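PDB 3ZQX: cellulose 1,4-beta-cellobiosidase from Clostridium thermocellum, which forms the family 3b carbohydrate-binding module of a cellulosomal cellobiohydrolase, a member that appears deficient in the cellulose adhesion of its relatives. Local coordinates for residues L40-T45 with H109-D114; V3-L8 with G21-V26. The protein carries 1 engineered substitution. All blocks are in the same frame, centred on the assembly; numbering follows the deposited sequence.

Interaction 1 (L40-T45 with H109-D114); sequences LRYYFT and HDQSND. With CA (calcium ion), chain B.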
ATOM      1  N   LEU A  40       4.497   1.024  -4.812  1.00  7.45           N
ATOM      2  CA  LEU A  40       4.207   0.890  -3.385  1.00  7.28           C
ATOM      3  C   LEU A  40       3.949  -0.579  -3.052  1.00  7.01           C
ATOM      4  O   LEU A  40       3.294  -1.279  -3.827  1.00  7.25           O
ATOM      5  CB  LEU A  40       2.974   1.735  -3.033  1.00  7.81           C
ATOM      6  CG  LEU A  40       2.422   1.667  -1.602  1.00  8.61           C
ATOM      7  CD1 LEU A  40       1.714   2.964  -1.215  1.00  9.89           C
ATOM      8  CD2 LEU A  40       1.495   0.480  -1.410  1.00  8.51           C
ATOM      9  N   ARG A  41       4.457  -1.049  -1.908  1.00  6.76           N
ATOM     10  CA  ARG A  41       4.156  -2.414  -1.466  1.00  6.94           C
ATOM     11  C   ARG A  41       3.693  -2.470  -0.018  1.00  6.63           C
ATOM     12  O   ARG A  41       4.309  -1.878   0.877  1.00  7.62           O
ATOM     13  CB  ARG A  41       5.356  -3.346  -1.670  1.00  7.69           C
ATOM     14  CG  ARG A  41       5.695  -3.526  -3.134  1.00  8.08           C
ATOM     15  CD  ARG A  41       6.905  -4.422  -3.364  1.00  7.44           C
ATOM     16  NE  ARG A  41       7.091  -4.588  -4.806  1.00  8.03           N
ATOM     17  CZ  ARG A  41       8.152  -5.142  -5.379  1.00  8.70           C
ATOM     18  NH1 ARG A  41       9.161  -5.571  -4.640  1.00  9.92           N
ATOM     19  NH2 ARG A  41       8.203  -5.249  -6.702  1.00  9.50           N
ATOM     20  N   TYR A  42       2.585  -3.186   0.178  1.00  6.91           N
ATOM     21  CA  TYR A  42       2.023  -3.499   1.485  1.00  7.12           C
ATOM     22  C   TYR A  42       2.147  -5.004   1.688  1.00  7.04           C
ATOM     23  O   TYR A  42       1.584  -5.789   0.922  1.00  6.94           O
ATOM     24  CB  TYR A  42       0.542  -3.068   1.539  1.00  7.61           C
ATOM     25  CG  TYR A  42      -0.175  -3.452   2.825  1.00  7.21           C
ATOM     26  CD1 TYR A  42      -0.745  -4.707   2.981  1.00  8.12           C
ATOM     27  CD2 TYR A  42      -0.273  -2.553   3.885  1.00  7.63           C
ATOM     28  CE1 TYR A  42      -1.392  -5.060   4.158  1.00  7.96           C
ATOM     29  CE2 TYR A  42      -0.907  -2.898   5.063  1.00  7.80           C
ATOM     30  CZ  TYR A  42      -1.470  -4.148   5.200  1.00  7.81           C
ATOM     31  OH  TYR A  42      -2.094  -4.459   6.389  1.00  8.35           O
ATOM     32  N   TYR A  43       2.912  -5.393   2.703  1.00  7.22           N
ATOM     33  CA  TYR A  43       3.313  -6.784   2.905  1.00  7.70           C
ATOM     34  C   TYR A  43       2.335  -7.536   3.786  1.00  6.94           C
ATOM     35  O   TYR A  43       2.007  -7.093   4.887  1.00  7.67           O
ATOM     36  CB  TYR A  43       4.727  -6.832   3.505  1.00  8.12           C
ATOM     37  CG  TYR A  43       5.738  -6.180   2.595  1.00  7.85           C
ATOM     38  CD1 TYR A  43       6.317  -6.892   1.558  1.00  8.35           C
ATOM     39  CD2 TYR A  43       6.059  -4.827   2.726  1.00  7.98           C
ATOM     40  CE1 TYR A  43       7.216  -6.292   0.689  1.00  8.32           C
ATOM     41  CE2 TYR A  43       6.955  -4.214   1.865  1.00  8.35           C
ATOM     42  CZ  TYR A  43       7.532  -4.949   0.853  1.00  8.05           C
ATOM     43  OH  TYR A  43       8.410  -4.319   0.003  1.00  8.56           O
ATOM     44  N   PHE A  44       1.853  -8.671   3.285  1.00  7.47           N
ATOM     45  CA  PHE A  44       0.959  -9.513   4.050  1.00  7.69           C
ATOM     46  C   PHE A  44       1.110 -10.940   3.579  1.00  7.38           C
ATOM     47  O   PHE A  44       1.449 -11.186   2.420  1.00  7.98           O
ATOM     48  CB  PHE A  44      -0.502  -9.035   3.915  1.00  8.26           C
ATOM     49  CG  PHE A  44      -1.148  -9.343   2.583  1.00  8.01           C
ATOM     50  CD1 PHE A  44      -0.923  -8.552   1.467  1.00  7.52           C
ATOM     51  CD2 PHE A  44      -2.006 -10.428   2.464  1.00  8.67           C
ATOM     52  CE1 PHE A  44      -1.539  -8.837   0.256  1.00  7.76           C
ATOM     53  CE2 PHE A  44      -2.626 -10.728   1.251  1.00  8.54           C
ATOM     54  CZ  PHE A  44      -2.402  -9.915   0.149  1.00  8.42           C
ATOM     55  N   THR A  45       0.840 -11.873   4.480  1.00  8.38           N
ATOM     56  CA  THR A  45       0.906 -13.287   4.152  1.00  9.33           C
ATOM     57  C   THR A  45      -0.469 -13.772   3.732  1.00  8.50           C
ATOM     58  O   THR A  45      -1.470 -13.516   4.412  1.00  9.36           O
ATOM     59  CB  THR A  45       1.380 -14.110   5.351  1.00  9.43           C
ATOM     60  OG1 THR A  45       0.624 -13.729   6.500  1.00  9.85           O
ATOM     61  CG2 THR A  45       2.868 -13.884   5.614  1.00 10.55           C
ATOM     62  N   HIS A 109      -8.812 -13.581   5.981  1.00  9.32           N
ATOM     63  CA  HIS A 109      -7.416 -13.339   6.302  1.00  9.56           C
ATOM     64  C   HIS A 109      -7.132 -13.577   7.773  1.00  9.74           C
ATOM     65  O   HIS A 109      -8.019 -13.442   8.618  1.00 11.38           O
ATOM     66  CB  HIS A 109      -7.060 -11.866   6.110  1.00  9.39           C
ATOM     67  CG  HIS A 109      -7.212 -11.346   4.722  1.00  9.15           C
ATOM     68  ND1 HIS A 109      -6.268 -11.550   3.742  1.00 10.09           N
ATOM     69  CD2 HIS A 109      -8.161 -10.549   4.178  1.00  9.69           C
ATOM     70  CE1 HIS A 109      -6.641 -10.921   2.641  1.00 11.02           C
ATOM     71  NE2 HIS A 109      -7.787 -10.302   2.881  1.00 10.52           N
ATOM     72  N   ASP A 110      -5.870 -13.873   8.071  1.00  9.38           N
ATOM     73  CA  ASP A 110      -5.305 -13.683   9.406  1.00  9.36           C
ATOM     74  C   ASP A 110      -4.341 -12.514   9.278  1.00  9.04           C
ATOM     75  O   ASP A 110      -3.315 -12.624   8.619  1.00  9.50           O
ATOM     76  CB  ASP A 110      -4.556 -14.948   9.824  1.00 11.65           C
ATOM     77  CG  ASP A 110      -3.886 -14.824  11.180  1.00 12.05           C
ATOM     78  OD1 ASP A 110      -3.891 -13.738  11.784  1.00 12.92           O
ATOM     79  OD2 ASP A 110      -3.330 -15.846  11.638  1.00 17.32           O
ATOM     80  N   GLN A 111      -4.671 -11.381   9.880  1.00  9.28           N
ATOM     81  CA  GLN A 111      -3.807 -10.213   9.763  1.00  9.53           C
ATOM     82  C   GLN A 111      -2.644 -10.235  10.742  1.00  9.95           C
ATOM     83  O   GLN A 111      -1.706  -9.454  10.589  1.00 10.32           O
ATOM     84  CB  GLN A 111      -4.594  -8.918   9.972  1.00  9.63           C
ATOM     85  CG  GLN A 111      -5.726  -8.705   9.000  1.00  9.91           C
ATOM     86  CD  GLN A 111      -6.139  -7.253   8.937  1.00  9.07           C
ATOM     87  OE1 GLN A 111      -5.584  -6.479   8.156  1.00  8.90           O
ATOM     88  NE2 GLN A 111      -7.103  -6.869   9.765  1.00 10.12           N
ATOM     89  N   SER A 112      -2.692 -11.121  11.733  1.00 10.54           N
ATOM     90  CA  SER A 112      -1.684 -11.090  12.797  1.00 11.90           C
ATOM     91  C   SER A 112      -0.290 -11.467  12.330  1.00 11.62           C
ATOM     92  O   SER A 112       0.664 -11.172  12.984  1.00 15.11           O
ATOM     93  CB  SER A 112      -2.120 -11.947  14.009  1.00 14.23           C
ATOM     94  OG  SER A 112      -2.056 -13.296  13.701  1.00 14.80           O
ATOM     95  N   ASN A 113      -0.230 -12.131  11.189  1.00 10.02           N
ATOM     96  CA  ASN A 113       1.017 -12.521  10.594  1.00 10.42           C
ATOM     97  C   ASN A 113       1.358 -11.726   9.318  1.00  9.38           C
ATOM     98  O   ASN A 113       2.032 -12.225   8.431  1.00 10.39           O
ATOM     99  CB  ASN A 113       1.039 -14.030  10.327  1.00 12.08           C
ATOM    100  CG  ASN A 113      -0.033 -14.453   9.401  1.00 10.85           C
ATOM    101  OD1 ASN A 113      -0.755 -13.618   8.892  1.00 10.01           O
ATOM    102  ND2 ASN A 113      -0.135 -15.752   9.126  1.00 13.51           N
ATOM    103  N   ASP A 114       0.858 -10.487   9.273  1.00  8.81           N
ATOM    104  CA  ASP A 114       1.099  -9.597   8.136  1.00  8.43           C
ATOM    105  C   ASP A 114       2.070  -8.495   8.567  1.00  8.11           C
ATOM    106  O   ASP A 114       1.795  -7.737   9.478  1.00  9.21           O
ATOM    107  CB  ASP A 114      -0.182  -8.938   7.670  1.00  8.52           C
ATOM    108  CG  ASP A 114      -1.160  -9.921   7.077  1.00  7.86           C
ATOM    109  OD1 ASP A 114      -0.785 -11.082   6.824  1.00  8.49           O
ATOM    110  OD2 ASP A 114      -2.316  -9.528   6.823  1.00  8.55           O
TER
HETATM  111 CA    CA B1146      -1.889 -13.217   6.773  1.00  8.84          CA
HETATM  112  O   HOH W   1      -3.035  -6.853   6.966  1.00  9.23           O
HETATM  113  O   HOH W   2      -4.823 -13.919   3.730  1.00 11.77           O
HETATM  114  O   HOH W   3      -3.590 -11.653   5.771  1.00  9.60           O

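Interaction 2 (V3-L8 with G21-V26); sequences VKVQYL and GKFNIV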
ATOM      1  N   VAL A   3       9.905  10.852  -1.793  1.00 13.69           N
ATOM      2  CA  VAL A   3       8.565  10.399  -1.461  1.00 11.87           C
ATOM      3  C   VAL A   3       8.537   9.497  -0.218  1.00 10.10           C
ATOM      4  O   VAL A   3       9.481   8.745   0.050  1.00 12.26           O
ATOM      5  CB  VAL A   3       7.901   9.690  -2.661  1.00 12.78           C
ATOM      6  CG1 VAL A   3       7.406  10.715  -3.684  1.00 15.15           C
ATOM      7  CG2 VAL A   3       8.868   8.691  -3.304  1.00 14.66           C
ATOM      8  N   LYS A   4       7.451   9.597   0.540  1.00  9.73           N
ATOM      9  CA  LYS A   4       7.218   8.755   1.710  1.00  9.68           C
ATOM     10  C   LYS A   4       5.765   8.293   1.732  1.00  8.63           C
ATOM     11  O   LYS A   4       4.926   8.833   1.006  1.00  9.77           O
ATOM     12  CB  LYS A   4       7.532   9.510   3.006  1.00 10.48           C
ATOM     13  CG  LYS A   4       6.591  10.677   3.294  1.00 11.22           C
ATOM     14  CD  LYS A   4       6.946  11.378   4.599  1.00 12.36           C
ATOM     15  CE  LYS A   4       5.975  12.507   4.894  1.00 13.32           C
ATOM     16  NZ  LYS A   4       6.304  13.247   6.154  1.00 16.23           N
ATOM     17  N   VAL A   5       5.472   7.302   2.575  1.00  8.91           N
ATOM     18  CA  VAL A   5       4.119   6.800   2.764  1.00  8.91           C
ATOM     19  C   VAL A   5       3.645   7.056   4.168  1.00  8.73           C
ATOM     20  O   VAL A   5       4.373   6.806   5.133  1.00 10.01           O
ATOM     21  CB  VAL A   5       4.041   5.269   2.542  1.00 10.26           C
ATOM     22  CG1 VAL A   5       2.642   4.746   2.856  1.00 11.64           C
ATOM     23  CG2 VAL A   5       4.447   4.915   1.128  1.00 11.95           C
ATOM     24  N   GLN A   6       2.407   7.528   4.266  1.00  8.78           N
ATOM     25  CA  GLN A   6       1.666   7.509   5.516  1.00  9.19           C
ATOM     26  C   GLN A   6       0.582   6.448   5.425  1.00  8.45           C
ATOM     27  O   GLN A   6       0.074   6.143   4.338  1.00  9.73           O
ATOM     28  CB  GLN A   6       1.018   8.855   5.794  1.00 10.11           C
ATOM     29  CG  GLN A   6       1.982  10.001   5.710  1.00 11.19           C
ATOM     30  CD  GLN A   6       1.352  11.285   6.165  1.00 13.43           C
ATOM     31  OE1 GLN A   6       0.245  11.633   5.745  1.00 13.75           O
ATOM     32  NE2 GLN A   6       2.037  11.991   7.057  1.00 17.64           N
ATOM     33  N   TYR A   7       0.239   5.872   6.573  1.00  8.69           N
ATOM     34  CA  TYR A   7      -0.712   4.776   6.667  1.00  9.01           C
ATOM     35  C   TYR A   7      -1.635   4.995   7.842  1.00  8.30           C
ATOM     36  O   TYR A   7      -1.261   5.617   8.836  1.00  9.47           O
ATOM     37  CB  TYR A   7       0.067   3.481   6.888  1.00  9.24           C
ATOM     38  CG  TYR A   7      -0.653   2.263   7.450  1.00  8.40           C
ATOM     39  CD1 TYR A   7      -1.340   1.387   6.625  1.00  8.80           C
ATOM     40  CD2 TYR A   7      -0.567   1.944   8.803  1.00  9.78           C
ATOM     41  CE1 TYR A   7      -1.949   0.245   7.132  1.00  8.84           C
ATOM     42  CE2 TYR A   7      -1.176   0.809   9.317  1.00 10.07           C
ATOM     43  CZ  TYR A   7      -1.855  -0.047   8.478  1.00  8.68           C
ATOM     44  OH  TYR A   7      -2.441  -1.178   9.009  1.00  9.35           O
ATOM     45  N   LEU A   8      -2.843   4.465   7.709  1.00  8.71           N
ATOM     46  CA  LEU A   8      -3.701   4.209   8.851  1.00  9.72           C
ATOM     47  C   LEU A   8      -4.470   2.920   8.592  1.00  8.30           C
ATOM     48  O   LEU A   8      -4.685   2.516   7.442  1.00  9.21           O
ATOM     49  CB  LEU A   8      -4.640   5.382   9.148  1.00 10.62           C
ATOM     50  CG  LEU A   8      -5.718   5.742   8.123  1.00  9.79           C
ATOM     51  CD1 LEU A   8      -6.944   4.859   8.270  1.00 11.95           C
ATOM     52  CD2 LEU A   8      -6.105   7.208   8.257  1.00 13.25           C
ATOM     53  N   GLY A  21      -7.452  -0.177   4.996  1.00  8.84           N
ATOM     54  CA  GLY A  21      -6.767   0.961   5.563  1.00  9.54           C
ATOM     55  C   GLY A  21      -6.661   2.046   4.523  1.00  9.04           C
ATOM     56  O   GLY A  21      -7.423   2.055   3.549  1.00  9.14           O
ATOM     57  N   LYS A  22      -5.762   2.994   4.755  1.00  8.41           N
ATOM     58  CA  LYS A  22      -5.491   4.032   3.776  1.00  8.93           C
ATOM     59  C   LYS A  22      -4.004   4.282   3.690  1.00  8.30           C
ATOM     60  O   LYS A  22      -3.281   4.133   4.676  1.00  9.20           O
ATOM     61  CB  LYS A  22      -6.187   5.348   4.140  1.00  9.09           C
ATOM     62  CG  LYS A  22      -7.681   5.233   4.412  1.00 10.50           C
ATOM     63  CD  LYS A  22      -8.319   6.598   4.634  1.00 11.22           C
ATOM     64  CE  LYS A  22      -9.801   6.466   4.938  1.00 13.46           C
ATOM     65  NZ  LYS A  22     -10.463   7.801   4.995  1.00 14.25           N
ATOM     66  N   PHE A  23      -3.572   4.695   2.501  1.00  8.42           N
ATOM     67  CA  PHE A  23      -2.221   5.193   2.277  1.00  8.88           C
ATOM     68  C   PHE A  23      -2.284   6.665   1.882  1.00  8.84           C
ATOM     69  O   PHE A  23      -3.325   7.167   1.464  1.00  9.48           O
ATOM     70  CB  PHE A  23      -1.511   4.471   1.120  1.00  9.03           C
ATOM     71  CG  PHE A  23      -1.515   2.972   1.215  1.00  8.69           C
ATOM     72  CD1 PHE A  23      -0.952   2.322   2.299  1.00  9.84           C
ATOM     73  CD2 PHE A  23      -2.052   2.207   0.193  1.00  9.29           C
ATOM     74  CE1 PHE A  23      -0.948   0.929   2.366  1.00 10.33           C
ATOM     75  CE2 PHE A  23      -2.051   0.825   0.254  1.00  9.96           C
ATOM     76  CZ  PHE A  23      -1.495   0.188   1.341  1.00 10.28           C
ATOM     77  N   ASN A  24      -1.170   7.365   2.051  1.00  8.95           N
ATOM     78  CA  ASN A  24      -1.000   8.688   1.475  1.00  9.47           C
ATOM     79  C   ASN A  24       0.448   8.775   1.041  1.00  9.38           C
ATOM     80  O   ASN A  24       1.332   8.563   1.870  1.00 10.91           O
ATOM     81  CB  ASN A  24      -1.320   9.745   2.536  1.00 10.12           C
ATOM     82  CG  ASN A  24      -1.180  11.162   2.031  1.00 10.78           C
ATOM     83  OD1 ASN A  24      -1.372  11.437   0.843  1.00 12.33           O
ATOM     84  ND2 ASN A  24      -0.839  12.077   2.938  1.00 12.48           N
ATOM     85  N   ILE A  25       0.703   9.103  -0.223  1.00  8.80           N
ATOM     86  CA  ILE A  25       2.073   9.255  -0.694  1.00  9.08           C
ATOM     87  C   ILE A  25       2.398  10.736  -0.741  1.00  9.10           C
ATOM     88  O   ILE A  25       1.722  11.504  -1.419  1.00 10.04           O
ATOM     89  CB  ILE A  25       2.290   8.610  -2.075  1.00  9.00           C
ATOM     90  CG1 ILE A  25       2.044   7.099  -1.990  1.00 10.13           C
ATOM     91  CG2 ILE A  25       3.701   8.908  -2.578  1.00 10.45           C
ATOM     92  CD1 ILE A  25       2.009   6.413  -3.336  1.00 11.89           C
ATOM     93  N   VAL A  26       3.429  11.132   0.000  1.00  8.82           N
ATOM     94  CA  VAL A  26       3.785  12.540   0.148  1.00  8.94           C
ATOM     95  C   VAL A  26       5.147  12.769  -0.480  1.00  8.87           C
ATOM     96  O   VAL A  26       6.093  12.044  -0.177  1.00  9.74           O
ATOM     97  CB  VAL A  26       3.832  12.938   1.637  1.00 10.60           C
ATOM     98  CG1 VAL A  26       4.165  14.411   1.774  1.00 12.58           C
ATOM     99  CG2 VAL A  26       2.502  12.624   2.324  1.00 11.62           C
TER

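Interaction 1 (L40-T45 with H109-D114)
Thr45 and Asp114 meet round a calcium ion that both bind. Thr45 holds the metal twice, through its carbonyl O (2.4 Å from the ion) and its hydroxyl OG1 (2.6 Å from it); a chi1 of 49° sets OG1 between the backbone N and the carbonyl carbon, on the side where it and the carbonyl O both reach the calcium. The hydroxyl gives its proton to Asn113 O, 2.8 Å from OG1, reaching it from well above the carbonyl plane. Asp114 binds with OD1, and the same oxygen accepts from Thr45 N at 3.0 Å, the N-H coming in 54° out of the carboxylate plane. This is a structural calcium site as known from family 3 carbohydrate-binding modules, set where the end of strand 38-43 of one sheet meets the turn after strand 109-110 of the other. Asp110 O, Asn113 OD1, water 3 and both carboxylate oxygens of Glu47 complete eight ligands. Phe44 lays its CB against the Asp114 carboxylate, 3.3 Å from CG, while its ring reaches CE1 of His109 and packs on Ile101. Asp114 OD2 takes protons from waters 3 and 1; water 1 also accepts from Tyr42 OH at 2.6 Å and donates to Gln111 OE1, while Gln111 NE2 is hydrogen-bonded to Gln13 O. Asp110 OD1 accepts from Ser112 OG and from Ser112 N, the latter making an Asx turn.

Interaction 2 (V3-L8 with G21-V26)
Lys4, Gln6 and Leu8 pair with Val26, Asn24 and Lys22 as hydrogen-bonded antiparallel partners, the two strand axes running 158° apart and 4.6 Å from each other at their closest. Between them sit the non-hydrogen-bonded pairs Val5-Ile25 and Tyr7-Phe23, where CA-H...O contacts such as Phe23 CA to Gln6 O (3.2 Å) add to the N-H...O bonds. On the face that bears the first six residues, the side chains of Gln6 and Asn24 run side by side in the same direction. Asn24 CG is anti to its backbone N (chi1 -180°) and Gln6 CG lies beside its own, which brings Asn24 ND2 to Gln6 OE1 as donor at 3.0 Å; OE1 lies close to the plane of the donating amide, yet the donor stands well out of the plane of the accepting carbonyl, and the two amide planes are 60° apart. Asn24 ND2 also donates to Gln93 OE1, while Gln6 NE2 turns to Asp126, whose carboxylate forms a salt bridge with Lys4 NZ as well. The strands are the arms of a beta hairpin in one sheet of the CBM3 beta-sandwich. Next along this face, Lys4 runs out extended beside Val26, its CE 3.9 Å from Val26 CB, and Leu8 CD1 rests 3.9 Å from Lys22 CG before that lysine goes on to a salt bridge with Glu96. The other face looks into the core: Phe23 CE1 approaches the edge of the Tyr7 ring, 4.3 Å from Tyr7 CD1, and Val3 CG1 meets Ile25 CG2. Beyond the pair, Tyr7 stacks on Tyr127 and Phe23 on Phe99.

Interaction 2 closes before interaction 1 opens along the chain, and their centres lie 16 Å apart. Strand 15-27 belongs to the hairpin of interaction 2 and also pairs with strand 109-110, where the second segment of interaction 1 begins; strand 38-43 lies in the opposing sheet. The two contacts meet across the hydrophobic interior: Tyr42 CB packs 3.8 Å from Phe23 CZ and Tyr42 CE2 3.9 Å from Tyr7 CE1, while Leu40 reaches both Phe23 and Ile25. Backbone pairing thus builds one sheet, packing sets it against the other, and the calcium ties the two together at one end of the sandwich.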